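Local coordinates for RimK-related lysine biosynthesis protein (Thermococcus kodakarensis, PDB 5K2M) that binds ADP and magnesium as an ATP-grasp protein of the RimK family, LysX subfamily, and probably acts as a ligase in amino-acid biosynthesis, at residues L115-V120 with N136-L141. Numbering follows the deposited sequence.
With ADP (adenosine-5'-diphosphate), chain O.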
ATOM      1  N   LEU A 115       4.570  -4.997 -58.744  1.00 42.37           N
ATOM      2  CA  LEU A 115       3.828  -3.874 -59.290  1.00 42.41           C
ATOM      3  C   LEU A 115       4.443  -3.320 -60.564  1.00 43.36           C
ATOM      4  O   LEU A 115       3.766  -2.657 -61.348  1.00 43.14           O
ATOM      5  CB  LEU A 115       3.759  -2.762 -58.245  1.00 43.69           C
ATOM      6  CG  LEU A 115       2.508  -2.588 -57.371  1.00 44.82           C
ATOM      7  CD1 LEU A 115       1.636  -3.818 -57.240  1.00 46.29           C
ATOM      8  CD2 LEU A 115       2.894  -2.040 -56.012  1.00 45.60           C
ATOM      9  N   GLY A 116       5.730  -3.571 -60.771  1.00 43.26           N
ATOM     10  CA  GLY A 116       6.446  -2.933 -61.869  1.00 44.31           C
ATOM     11  C   GLY A 116       6.528  -1.428 -61.669  1.00 43.89           C
ATOM     12  O   GLY A 116       6.097  -0.894 -60.643  1.00 42.72           O
ATOM     13  N   TYR A 117       7.082  -0.746 -62.656  1.00 43.48           N
ATOM     14  CA  TYR A 117       7.257   0.691 -62.599  1.00 43.57           C
ATOM     15  C   TYR A 117       6.459   1.254 -63.738  1.00 44.29           C
ATOM     16  O   TYR A 117       6.343   0.615 -64.757  1.00 48.30           O
ATOM     17  CB  TYR A 117       8.719   1.080 -62.813  1.00 43.90           C
ATOM     18  CG  TYR A 117       9.675   0.716 -61.694  1.00 43.18           C
ATOM     19  CD1 TYR A 117       9.708   1.450 -60.503  1.00 41.97           C
ATOM     20  CD2 TYR A 117      10.583  -0.339 -61.845  1.00 42.92           C
ATOM     21  CE1 TYR A 117      10.607   1.129 -59.485  1.00 40.68           C
ATOM     22  CE2 TYR A 117      11.475  -0.667 -60.841  1.00 41.58           C
ATOM     23  CZ  TYR A 117      11.496   0.066 -59.668  1.00 41.85           C
ATOM     24  OH  TYR A 117      12.396  -0.282 -58.689  1.00 39.13           O
ATOM     25  N   PRO A 118       5.929   2.469 -63.593  1.00 45.64           N
ATOM     26  CA  PRO A 118       6.089   3.318 -62.425  1.00 45.57           C
ATOM     27  C   PRO A 118       5.079   2.959 -61.356  1.00 43.36           C
ATOM     28  O   PRO A 118       4.028   2.407 -61.655  1.00 43.85           O
ATOM     29  CB  PRO A 118       5.824   4.715 -62.978  1.00 45.21           C
ATOM     30  CG  PRO A 118       4.901   4.499 -64.117  1.00 46.35           C
ATOM     31  CD  PRO A 118       5.092   3.104 -64.623  1.00 45.40           C
ATOM     32  N   LEU A 119       5.400   3.272 -60.117  1.00 41.70           N
ATOM     33  CA  LEU A 119       4.484   3.013 -59.029  1.00 41.99           C
ATOM     34  C   LEU A 119       4.295   4.280 -58.212  1.00 41.49           C
ATOM     35  O   LEU A 119       5.021   5.262 -58.381  1.00 39.82           O
ATOM     36  CB  LEU A 119       4.953   1.825 -58.179  1.00 42.93           C
ATOM     37  CG  LEU A 119       6.381   1.829 -57.636  1.00 45.63           C
ATOM     38  CD1 LEU A 119       6.453   2.675 -56.378  1.00 45.83           C
ATOM     39  CD2 LEU A 119       6.830   0.418 -57.315  1.00 46.35           C
ATOM     40  N   VAL A 120       3.291   4.244 -57.344  1.00 39.62           N
ATOM     41  CA  VAL A 120       2.942   5.366 -56.511  1.00 39.54           C
ATOM     42  C   VAL A 120       3.176   5.012 -55.052  1.00 39.29           C
ATOM     43  O   VAL A 120       2.703   3.985 -54.560  1.00 38.84           O
ATOM     44  CB  VAL A 120       1.482   5.790 -56.746  1.00 39.55           C
ATOM     45  CG1 VAL A 120       1.052   6.825 -55.725  1.00 39.41           C
ATOM     46  CG2 VAL A 120       1.324   6.329 -58.170  1.00 41.04           C
ATOM     47  N   ASN A 136       9.534   6.035 -60.832  1.00 40.97           N
ATOM     48  CA  ASN A 136       9.707   5.462 -62.162  1.00 41.53           C
ATOM     49  C   ASN A 136      10.820   4.430 -62.257  1.00 42.54           C
ATOM     50  O   ASN A 136      10.875   3.667 -63.226  1.00 41.89           O
ATOM     51  CB  ASN A 136       9.973   6.570 -63.177  1.00 43.11           C
ATOM     52  CG  ASN A 136       8.844   7.569 -63.258  1.00 43.83           C
ATOM     53  OD1 ASN A 136       7.679   7.227 -63.068  1.00 46.35           O
ATOM     54  ND2 ASN A 136       9.182   8.815 -63.531  1.00 44.82           N
ATOM     55  N   ASP A 137      11.713   4.404 -61.267  1.00 42.74           N
ATOM     56  CA  ASP A 137      12.806   3.453 -61.274  1.00 42.85           C
ATOM     57  C   ASP A 137      13.368   3.194 -59.889  1.00 42.05           C
ATOM     58  O   ASP A 137      12.912   3.769 -58.906  1.00 39.57           O
ATOM     59  CB  ASP A 137      13.914   3.908 -62.248  1.00 45.58           C
ATOM     60  CG  ASP A 137      14.487   5.275 -61.904  1.00 46.43           C
ATOM     61  OD1 ASP A 137      14.589   5.615 -60.704  1.00 45.57           O
ATOM     62  OD2 ASP A 137      14.860   6.001 -62.854  1.00 49.11           O
ATOM     63  N   ARG A 138      14.353   2.301 -59.839  1.00 42.55           N
ATOM     64  CA  ARG A 138      14.977   1.859 -58.606  1.00 42.19           C
ATOM     65  C   ARG A 138      15.607   3.030 -57.839  1.00 41.06           C
ATOM     66  O   ARG A 138      15.465   3.122 -56.621  1.00 43.07           O
ATOM     67  CB  ARG A 138      16.006   0.770 -58.945  1.00 43.11           C
ATOM     68  CG  ARG A 138      16.893   0.302 -57.802  1.00 44.68           C
ATOM     69  CD  ARG A 138      16.119  -0.351 -56.669  1.00 44.92           C
ATOM     70  NE  ARG A 138      17.057  -0.817 -55.649  1.00 45.76           N
ATOM     71  CZ  ARG A 138      17.254  -2.077 -55.277  1.00 45.31           C
ATOM     72  NH1 ARG A 138      16.552  -3.074 -55.786  1.00 46.60           N
ATOM     73  NH2 ARG A 138      18.161  -2.335 -54.356  1.00 47.37           N
ATOM     74  N   ASP A 139      16.275   3.934 -58.547  1.00 40.36           N
ATOM     75  CA  ASP A 139      16.946   5.071 -57.904  1.00 40.30           C
ATOM     76  C   ASP A 139      15.939   5.964 -57.177  1.00 39.35           C
ATOM     77  O   ASP A 139      16.210   6.439 -56.085  1.00 39.10           O
ATOM     78  CB  ASP A 139      17.752   5.884 -58.928  1.00 40.71           C
ATOM     79  CG  ASP A 139      19.028   5.173 -59.365  1.00 41.15           C
ATOM     80  OD1 ASP A 139      19.638   4.475 -58.549  1.00 43.79           O
ATOM     81  OD2 ASP A 139      19.431   5.302 -60.521  1.00 42.59           O
ATOM     82  N   SER A 140      14.775   6.163 -57.783  1.00 39.41           N
ATOM     83  CA  SER A 140      13.705   6.932 -57.168  1.00 41.28           C
ATOM     84  C   SER A 140      13.104   6.214 -55.970  1.00 39.47           C
ATOM     85  O   SER A 140      12.777   6.850 -54.969  1.00 38.85           O
ATOM     86  CB  SER A 140      12.607   7.238 -58.186  1.00 43.44           C
ATOM     87  OG  SER A 140      13.163   7.777 -59.378  1.00 49.64           O
ATOM     88  N   LEU A 141      12.952   4.894 -56.073  1.00 39.61           N
ATOM     89  CA  LEU A 141      12.436   4.106 -54.956  1.00 39.68           C
ATOM     90  C   LEU A 141      13.359   4.264 -53.762  1.00 37.31           C
ATOM     91  O   LEU A 141      12.905   4.495 -52.660  1.00 35.93           O
ATOM     92  CB  LEU A 141      12.353   2.624 -55.315  1.00 40.85           C
ATOM     93  CG  LEU A 141      11.174   1.775 -54.827  1.00 43.00           C
ATOM     94  CD1 LEU A 141      11.668   0.383 -54.453  1.00 43.27           C
ATOM     95  CD2 LEU A 141      10.337   2.377 -53.711  1.00 41.04           C
TER
HETATM   96  PB  ADP O 301      -4.863  11.783 -50.507  1.00 39.40           P
HETATM   97  O1B ADP O 301      -5.826  12.499 -51.413  1.00 38.60           O
HETATM   98  O2B ADP O 301      -3.606  12.561 -50.200  1.00 35.17           O
HETATM   99  O3B ADP O 301      -5.463  11.199 -49.253  1.00 37.34           O
HETATM  100  PA  ADP O 301      -4.884   9.929 -52.732  1.00 36.71           P
HETATM  101  O1A ADP O 301      -6.345  10.287 -52.920  1.00 38.17           O
HETATM  102  O2A ADP O 301      -4.562   8.471 -52.782  1.00 32.63           O
HETATM  103  O3A ADP O 301      -4.290  10.536 -51.369  1.00 36.49           O
HETATM  104  O5' ADP O 301      -4.003  10.671 -53.847  1.00 33.36           O
HETATM  105  C5' ADP O 301      -4.221  12.023 -54.183  1.00 32.34           C
HETATM  106  C4' ADP O 301      -4.387  12.160 -55.687  1.00 33.10           C
HETATM  107  O4' ADP O 301      -3.200  11.698 -56.342  1.00 31.75           O
HETATM  108  C3' ADP O 301      -5.542  11.371 -56.282  1.00 32.87           C
HETATM  109  O3' ADP O 301      -6.763  12.127 -56.279  1.00 32.72           O
HETATM  110  C2' ADP O 301      -5.032  11.102 -57.685  1.00 31.13           C
HETATM  111  O2' ADP O 301      -5.249  12.210 -58.555  1.00 30.90           O
HETATM  112  C1' ADP O 301      -3.538  10.963 -57.512  1.00 31.29           C
HETATM  113  N9  ADP O 301      -3.176   9.552 -57.321  1.00 31.00           N
HETATM  114  C8  ADP O 301      -3.075   8.903 -56.142  1.00 31.58           C
HETATM  115  N7  ADP O 301      -2.743   7.611 -56.314  1.00 31.45           N
HETATM  116  C5  ADP O 301      -2.644   7.422 -57.642  1.00 30.78           C
HETATM  117  C6  ADP O 301      -2.305   6.300 -58.517  1.00 29.16           C
HETATM  118  N6  ADP O 301      -2.017   5.089 -57.994  1.00 28.90           N
HETATM  119  N1  ADP O 301      -2.301   6.528 -59.845  1.00 28.90           N
HETATM  120  C2  ADP O 301      -2.589   7.724 -60.376  1.00 29.36           C
HETATM  121  N3  ADP O 301      -2.904   8.795 -59.647  1.00 29.48           N
HETATM  122  C4  ADP O 301      -2.938   8.702 -58.301  1.00 30.68           C
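Y117 lays its ring on the backbone that leads from N136 into the first turn of helix 138-150. D137 CA sits over one face of the ring, 3.8 Å from its centroid and 18° off the ring normal, in a CH-pi contact displaced toward the rim. The ring also passes close to the peptide groups on both sides: CD1 is 3.6 Å from N136 C, and CE1 is 3.5 Å from D137 C. The hydroxyl ends beside the helix start, with OH 3.4 Å from R138 CA. CB of Y117 points toward the loop, and CG lies anti to the carbonyl carbon (chi1 -70°), close to N136 O. An alanine in place of Y117 would probably leave D137 CA and the backbone at the start of the helix without the ring that packs on them.

P118 follows a cis peptide bond and meets the side chain of N136, the two crossing at a slant. Its CB lies 3.1 Å from N136 OD1, a tight carbon-to-oxygen contact. That oxygen accepts from K134 NZ, while N136 ND2 bonds to D137 and D139 of the second subunit.

D137 is the N-cap of the helix. Its OD1 takes two bonds from S140: the backbone N at 3.0 Å, nearly along the C-O axis, and OG from above the carboxylate plane. D137 OD2 turns to N136 of the second subunit, so the capping residue also belongs to the subunit interface.

The contact joins the entry to strand 119-122 with the turn between strand 133-135, outermost in its sheet within this chain, and helix 138-150. The two strands are antiparallel neighbours in the ATP-grasp domain. P112 of helix 111-115 touches Y117, L119 and L141. Farther along the strand, V120 lines the adenine end of the ADP pocket.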